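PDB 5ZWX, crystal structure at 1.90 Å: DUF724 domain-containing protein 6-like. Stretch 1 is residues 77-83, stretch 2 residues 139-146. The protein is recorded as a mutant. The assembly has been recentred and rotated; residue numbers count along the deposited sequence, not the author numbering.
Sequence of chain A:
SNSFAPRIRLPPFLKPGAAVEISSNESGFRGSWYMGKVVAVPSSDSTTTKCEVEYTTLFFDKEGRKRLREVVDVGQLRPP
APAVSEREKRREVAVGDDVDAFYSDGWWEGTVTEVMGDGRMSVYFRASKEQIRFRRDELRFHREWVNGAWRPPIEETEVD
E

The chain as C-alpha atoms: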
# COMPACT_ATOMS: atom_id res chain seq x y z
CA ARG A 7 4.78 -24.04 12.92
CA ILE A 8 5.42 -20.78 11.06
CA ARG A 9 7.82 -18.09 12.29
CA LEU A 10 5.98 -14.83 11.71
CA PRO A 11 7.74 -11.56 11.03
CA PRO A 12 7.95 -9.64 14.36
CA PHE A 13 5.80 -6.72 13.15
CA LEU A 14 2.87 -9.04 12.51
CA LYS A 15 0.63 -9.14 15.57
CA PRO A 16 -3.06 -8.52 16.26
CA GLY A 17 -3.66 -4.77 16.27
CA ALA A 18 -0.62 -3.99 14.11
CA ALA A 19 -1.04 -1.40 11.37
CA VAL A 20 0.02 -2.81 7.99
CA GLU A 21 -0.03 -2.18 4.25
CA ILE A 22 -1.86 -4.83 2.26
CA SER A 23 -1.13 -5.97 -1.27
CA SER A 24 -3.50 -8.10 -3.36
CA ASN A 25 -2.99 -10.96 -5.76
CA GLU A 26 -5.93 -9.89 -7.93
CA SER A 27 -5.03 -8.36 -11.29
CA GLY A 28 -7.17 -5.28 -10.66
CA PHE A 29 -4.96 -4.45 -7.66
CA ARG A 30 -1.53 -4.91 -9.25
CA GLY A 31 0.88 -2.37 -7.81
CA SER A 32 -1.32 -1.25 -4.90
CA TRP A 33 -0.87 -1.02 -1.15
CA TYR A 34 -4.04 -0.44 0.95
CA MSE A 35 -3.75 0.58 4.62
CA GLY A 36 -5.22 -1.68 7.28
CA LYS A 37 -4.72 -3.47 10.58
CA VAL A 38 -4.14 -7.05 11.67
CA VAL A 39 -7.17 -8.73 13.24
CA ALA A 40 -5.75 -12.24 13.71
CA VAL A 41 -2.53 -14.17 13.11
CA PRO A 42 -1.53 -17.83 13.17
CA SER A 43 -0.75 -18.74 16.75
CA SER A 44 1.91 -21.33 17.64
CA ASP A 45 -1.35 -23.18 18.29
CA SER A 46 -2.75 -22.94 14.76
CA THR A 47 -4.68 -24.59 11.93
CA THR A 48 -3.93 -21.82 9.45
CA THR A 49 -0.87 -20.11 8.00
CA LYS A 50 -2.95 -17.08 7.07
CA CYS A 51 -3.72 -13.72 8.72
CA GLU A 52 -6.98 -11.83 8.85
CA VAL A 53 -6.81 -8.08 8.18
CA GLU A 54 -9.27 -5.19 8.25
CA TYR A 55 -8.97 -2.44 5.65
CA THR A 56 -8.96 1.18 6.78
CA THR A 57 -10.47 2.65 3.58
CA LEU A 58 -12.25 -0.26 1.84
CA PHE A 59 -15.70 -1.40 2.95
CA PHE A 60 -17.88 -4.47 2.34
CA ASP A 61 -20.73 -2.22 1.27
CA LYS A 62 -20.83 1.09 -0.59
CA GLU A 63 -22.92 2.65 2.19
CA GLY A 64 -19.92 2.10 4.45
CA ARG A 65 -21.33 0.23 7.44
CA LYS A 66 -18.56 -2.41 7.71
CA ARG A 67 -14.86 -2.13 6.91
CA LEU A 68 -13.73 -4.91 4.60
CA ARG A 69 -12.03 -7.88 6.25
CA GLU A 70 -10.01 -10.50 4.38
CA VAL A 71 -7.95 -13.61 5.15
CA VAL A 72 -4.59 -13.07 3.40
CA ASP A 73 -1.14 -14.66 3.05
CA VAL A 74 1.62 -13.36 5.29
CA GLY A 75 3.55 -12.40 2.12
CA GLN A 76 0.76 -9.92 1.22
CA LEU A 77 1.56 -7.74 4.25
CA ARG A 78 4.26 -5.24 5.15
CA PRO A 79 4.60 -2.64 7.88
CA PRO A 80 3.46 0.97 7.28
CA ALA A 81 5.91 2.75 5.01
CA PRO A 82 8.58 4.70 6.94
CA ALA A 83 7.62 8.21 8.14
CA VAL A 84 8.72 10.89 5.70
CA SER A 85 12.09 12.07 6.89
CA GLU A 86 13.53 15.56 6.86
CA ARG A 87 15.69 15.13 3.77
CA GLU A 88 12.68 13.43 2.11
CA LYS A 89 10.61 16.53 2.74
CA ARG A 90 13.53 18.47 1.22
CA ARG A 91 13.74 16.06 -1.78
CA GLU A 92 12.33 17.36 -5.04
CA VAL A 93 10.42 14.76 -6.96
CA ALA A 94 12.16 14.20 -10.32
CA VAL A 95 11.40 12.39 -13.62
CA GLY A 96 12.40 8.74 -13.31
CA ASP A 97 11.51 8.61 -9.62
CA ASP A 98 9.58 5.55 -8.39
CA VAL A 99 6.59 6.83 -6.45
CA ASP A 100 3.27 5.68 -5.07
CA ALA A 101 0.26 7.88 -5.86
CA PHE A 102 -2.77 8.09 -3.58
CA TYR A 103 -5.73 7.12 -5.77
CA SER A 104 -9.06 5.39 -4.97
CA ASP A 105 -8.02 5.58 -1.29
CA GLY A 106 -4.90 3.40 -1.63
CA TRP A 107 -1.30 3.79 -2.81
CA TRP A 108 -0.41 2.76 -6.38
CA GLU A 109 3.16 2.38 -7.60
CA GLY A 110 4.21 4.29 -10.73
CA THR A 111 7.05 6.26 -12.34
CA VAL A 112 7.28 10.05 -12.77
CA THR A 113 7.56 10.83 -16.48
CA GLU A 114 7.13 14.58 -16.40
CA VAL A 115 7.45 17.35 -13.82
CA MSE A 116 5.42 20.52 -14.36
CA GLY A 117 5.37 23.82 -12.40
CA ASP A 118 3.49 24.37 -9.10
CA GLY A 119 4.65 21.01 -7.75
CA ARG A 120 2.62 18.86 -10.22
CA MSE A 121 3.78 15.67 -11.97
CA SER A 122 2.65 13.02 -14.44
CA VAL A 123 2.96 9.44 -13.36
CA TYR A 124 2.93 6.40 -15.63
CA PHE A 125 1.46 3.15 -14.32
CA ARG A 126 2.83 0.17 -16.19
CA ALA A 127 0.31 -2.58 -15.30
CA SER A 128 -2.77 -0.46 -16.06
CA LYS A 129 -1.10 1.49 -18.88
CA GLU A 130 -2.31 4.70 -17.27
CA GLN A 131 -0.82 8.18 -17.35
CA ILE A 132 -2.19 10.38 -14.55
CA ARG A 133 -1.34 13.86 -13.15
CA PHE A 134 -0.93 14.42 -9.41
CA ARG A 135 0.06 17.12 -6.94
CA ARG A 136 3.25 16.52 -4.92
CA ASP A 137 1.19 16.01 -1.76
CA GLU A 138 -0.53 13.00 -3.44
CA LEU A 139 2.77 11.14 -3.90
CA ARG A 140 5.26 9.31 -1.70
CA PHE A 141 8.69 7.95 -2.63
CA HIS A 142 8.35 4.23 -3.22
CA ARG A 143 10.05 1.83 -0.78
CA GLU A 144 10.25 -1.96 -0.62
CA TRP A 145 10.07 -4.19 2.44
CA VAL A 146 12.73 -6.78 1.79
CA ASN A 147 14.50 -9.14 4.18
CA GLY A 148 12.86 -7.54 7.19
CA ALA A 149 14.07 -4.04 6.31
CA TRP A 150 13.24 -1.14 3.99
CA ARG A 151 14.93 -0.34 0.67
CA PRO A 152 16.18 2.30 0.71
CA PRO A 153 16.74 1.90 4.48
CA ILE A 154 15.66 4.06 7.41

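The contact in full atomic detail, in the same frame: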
# COMPACT_ATOMS: atom_id res chain seq x y z
N LEU A 77 1.55 -8.82 3.26
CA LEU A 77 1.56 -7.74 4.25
C LEU A 77 2.95 -7.15 4.43
O LEU A 77 3.94 -7.87 4.31
CB LEU A 77 1.06 -8.24 5.61
CG LEU A 77 -0.34 -8.85 5.58
CD1 LEU A 77 -0.79 -9.34 6.97
CD2 LEU A 77 -1.33 -7.82 5.01
N ARG A 78 3.01 -5.85 4.71
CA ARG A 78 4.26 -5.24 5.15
C ARG A 78 3.95 -4.16 6.17
O ARG A 78 2.78 -3.83 6.35
CB ARG A 78 5.05 -4.68 3.97
CG ARG A 78 4.35 -3.43 3.32
CD ARG A 78 5.07 -3.01 2.04
NE ARG A 78 4.72 -1.60 1.72
CZ ARG A 78 5.37 -0.86 0.81
NH1 ARG A 78 6.37 -1.39 0.12
NH2 ARG A 78 5.02 0.40 0.61
N PRO A 79 4.97 -3.65 6.90
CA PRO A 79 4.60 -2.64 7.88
C PRO A 79 4.24 -1.34 7.15
O PRO A 79 4.57 -1.25 5.97
CB PRO A 79 5.89 -2.48 8.74
CG PRO A 79 6.76 -3.62 8.37
CD PRO A 79 6.41 -3.96 6.95
N PRO A 80 3.62 -0.38 7.84
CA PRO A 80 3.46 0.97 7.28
C PRO A 80 4.77 1.52 6.76
O PRO A 80 5.80 1.35 7.38
CB PRO A 80 2.99 1.80 8.48
CG PRO A 80 2.41 0.81 9.41
CD PRO A 80 3.22 -0.42 9.26
N ALA A 81 4.73 2.15 5.60
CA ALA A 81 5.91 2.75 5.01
C ALA A 81 6.55 3.72 6.03
O ALA A 81 5.85 4.34 6.83
CB ALA A 81 5.53 3.49 3.71
N PRO A 82 7.87 3.84 5.99
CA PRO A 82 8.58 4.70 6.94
C PRO A 82 8.07 6.14 6.89
O PRO A 82 7.71 6.62 5.80
CB PRO A 82 10.03 4.60 6.48
CG PRO A 82 10.10 3.29 5.79
CD PRO A 82 8.80 3.16 5.07
N ALA A 83 8.03 6.81 8.05
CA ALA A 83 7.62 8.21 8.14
C ALA A 83 8.53 9.08 7.29
O ALA A 83 9.74 8.86 7.24
CB ALA A 83 7.63 8.68 9.59
N LEU A 139 1.75 12.15 -3.59
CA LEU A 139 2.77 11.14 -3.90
C LEU A 139 3.64 10.84 -2.69
O LEU A 139 3.81 11.70 -1.83
CB LEU A 139 3.67 11.59 -5.04
CG LEU A 139 3.00 12.06 -6.33
CD1 LEU A 139 4.11 12.50 -7.23
CD2 LEU A 139 2.23 10.89 -6.95
N ARG A 140 4.18 9.62 -2.64
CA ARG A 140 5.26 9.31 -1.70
C ARG A 140 6.39 8.58 -2.45
O ARG A 140 6.16 7.91 -3.42
CB ARG A 140 4.73 8.46 -0.54
CG ARG A 140 4.27 7.07 -0.95
CD ARG A 140 3.66 6.25 0.26
NE ARG A 140 3.34 4.86 -0.10
CZ ARG A 140 2.89 3.93 0.75
NH1 ARG A 140 2.65 4.24 2.03
NH2 ARG A 140 2.66 2.69 0.33
N PHE A 141 7.62 8.68 -1.98
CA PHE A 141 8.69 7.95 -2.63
C PHE A 141 8.46 6.50 -2.33
O PHE A 141 8.07 6.16 -1.21
CB PHE A 141 10.07 8.43 -2.16
CG PHE A 141 10.42 9.77 -2.69
CD1 PHE A 141 10.78 9.92 -4.01
CD2 PHE A 141 10.34 10.90 -1.88
CE1 PHE A 141 11.09 11.18 -4.53
CE2 PHE A 141 10.66 12.15 -2.38
CZ PHE A 141 11.03 12.29 -3.71
N HIS A 142 8.61 5.66 -3.35
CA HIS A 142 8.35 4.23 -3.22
C HIS A 142 9.46 3.56 -2.40
O HIS A 142 10.62 3.90 -2.57
CB HIS A 142 8.27 3.56 -4.58
CG HIS A 142 7.90 2.11 -4.51
ND1 HIS A 142 6.61 1.68 -4.30
CD2 HIS A 142 8.67 0.99 -4.52
CE1 HIS A 142 6.58 0.37 -4.24
NE2 HIS A 142 7.83 -0.08 -4.36
N ARG A 143 9.08 2.63 -1.54
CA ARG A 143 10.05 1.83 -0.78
C ARG A 143 9.63 0.37 -0.82
O ARG A 143 8.45 0.07 -1.03
CB ARG A 143 10.15 2.30 0.67
CG ARG A 143 10.66 3.72 0.85
CD ARG A 143 11.71 3.78 1.98
NE ARG A 143 11.74 5.11 2.58
CZ ARG A 143 12.54 5.49 3.57
NH1 ARG A 143 13.41 4.63 4.10
NH2 ARG A 143 12.47 6.73 4.03
N GLU A 144 10.59 -0.55 -0.59
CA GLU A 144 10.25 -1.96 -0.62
C GLU A 144 10.63 -2.55 0.72
O GLU A 144 11.60 -2.13 1.32
CB GLU A 144 10.96 -2.71 -1.75
CG GLU A 144 10.40 -2.42 -3.15
CD GLU A 144 9.06 -3.10 -3.46
OE1 GLU A 144 8.61 -4.02 -2.74
OE2 GLU A 144 8.45 -2.73 -4.47
N TRP A 145 9.81 -3.46 1.20
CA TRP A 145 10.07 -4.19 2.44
C TRP A 145 10.69 -5.51 2.07
O TRP A 145 10.04 -6.39 1.54
CB TRP A 145 8.78 -4.34 3.23
CG TRP A 145 8.86 -5.21 4.40
CD1 TRP A 145 8.38 -6.48 4.51
CD2 TRP A 145 9.43 -4.87 5.66
NE1 TRP A 145 8.64 -6.97 5.78
CE2 TRP A 145 9.27 -5.99 6.51
CE3 TRP A 145 10.05 -3.73 6.17
CZ2 TRP A 145 9.72 -6.00 7.83
CZ3 TRP A 145 10.50 -3.74 7.48
CH2 TRP A 145 10.33 -4.87 8.29
N VAL A 146 11.99 -5.65 2.30
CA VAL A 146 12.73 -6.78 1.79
C VAL A 146 13.67 -7.27 2.90
O VAL A 146 14.37 -6.47 3.53
CB VAL A 146 13.51 -6.42 0.49
CG1 VAL A 146 14.17 -7.65 -0.09
CG2 VAL A 146 12.57 -5.79 -0.55
O HOH W 1 6.13 2.51 -0.81
O HOH W 2 7.48 -4.12 -0.36

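Two arginine side chains meet almost tip to tip in this contact: NH2 of Arg-78 lies 3.3 Å from NH2 of Arg-140. Both atoms are donors and both groups carry positive charge, so no hydrogen bond joins them. The pair illustrates a general principle, that like-charged guanidinium groups can be packed together when their N-H groups find acceptors in the surroundings. Here NH2 of Arg-78 donates to water 1 at 2.8 Å, and the guanidinium nitrogens of Arg-140 are hydrogen-bonded elsewhere in the structure.

Arg-78 is the centre of the arrangement. It is buried, its CA-to-CB bond points toward the second stretch, and a p rotamer at chi1 followed by t at chi2 and chi3 extends the chain along its neighbour. The extension delivers NH1 to the backbone carbonyl of Arg-143, where NH1 donates to O at 2.8 Å with an N-H...O angle of 147°. This is the single direct hydrogen bond between the stretches, and its acceptor lies near the guanidinium plane, where the N-H groups point.

Water completes the polar network. Water 1 also accepts from the backbone N of Arg-143 at 3.0 Å, so it links that amide to the Arg-78 guanidinium. Water 2 accepts from Arg-78 NH1 at 3.0 Å and from Trp-145 N at 2.9 Å, and donates to Glu-144 OE1 at 2.6 Å. The glutamate is thus coupled to the arginine through solvent; the direct separation of Arg-78 NH1 and Glu-144 OE1, 4.5 Å, is too long for a salt bridge. Within its own stretch, Glu-144 is also held by His-142, whose NE2 donates to OE2 at 2.7 Å.

Beside this polar centre, Pro-79, Pro-82 and Ala-81 supply compact apolar surfaces. Pro-79 lies over one face of the Trp-145 indole, with its CD 3.5 Å from the centroid of the five-membered ring and 17° off the ring normal, a CH-pi contact. A rigid pyrrolidine ring suits a flat aromatic partner, and chi1 of 172° (t) with chi2 of -104° places the Trp-145 ring with a face against Pro-79. The same tryptophan packs against the base of Arg-78, CB to CB at 3.8 Å.

Guanidinium faces are used similarly. Ala-81 CB sits over one face of Arg-140, 3.4 Å from NH1, while Pro-82 CB covers one face of Arg-143, 3.9 Å from CZ. Such faces carry no N-H groups and accept apolar neighbours readily. Pro-80, by contrast, points away and remains exposed. Altogether 452 Å² is buried, counting both sides.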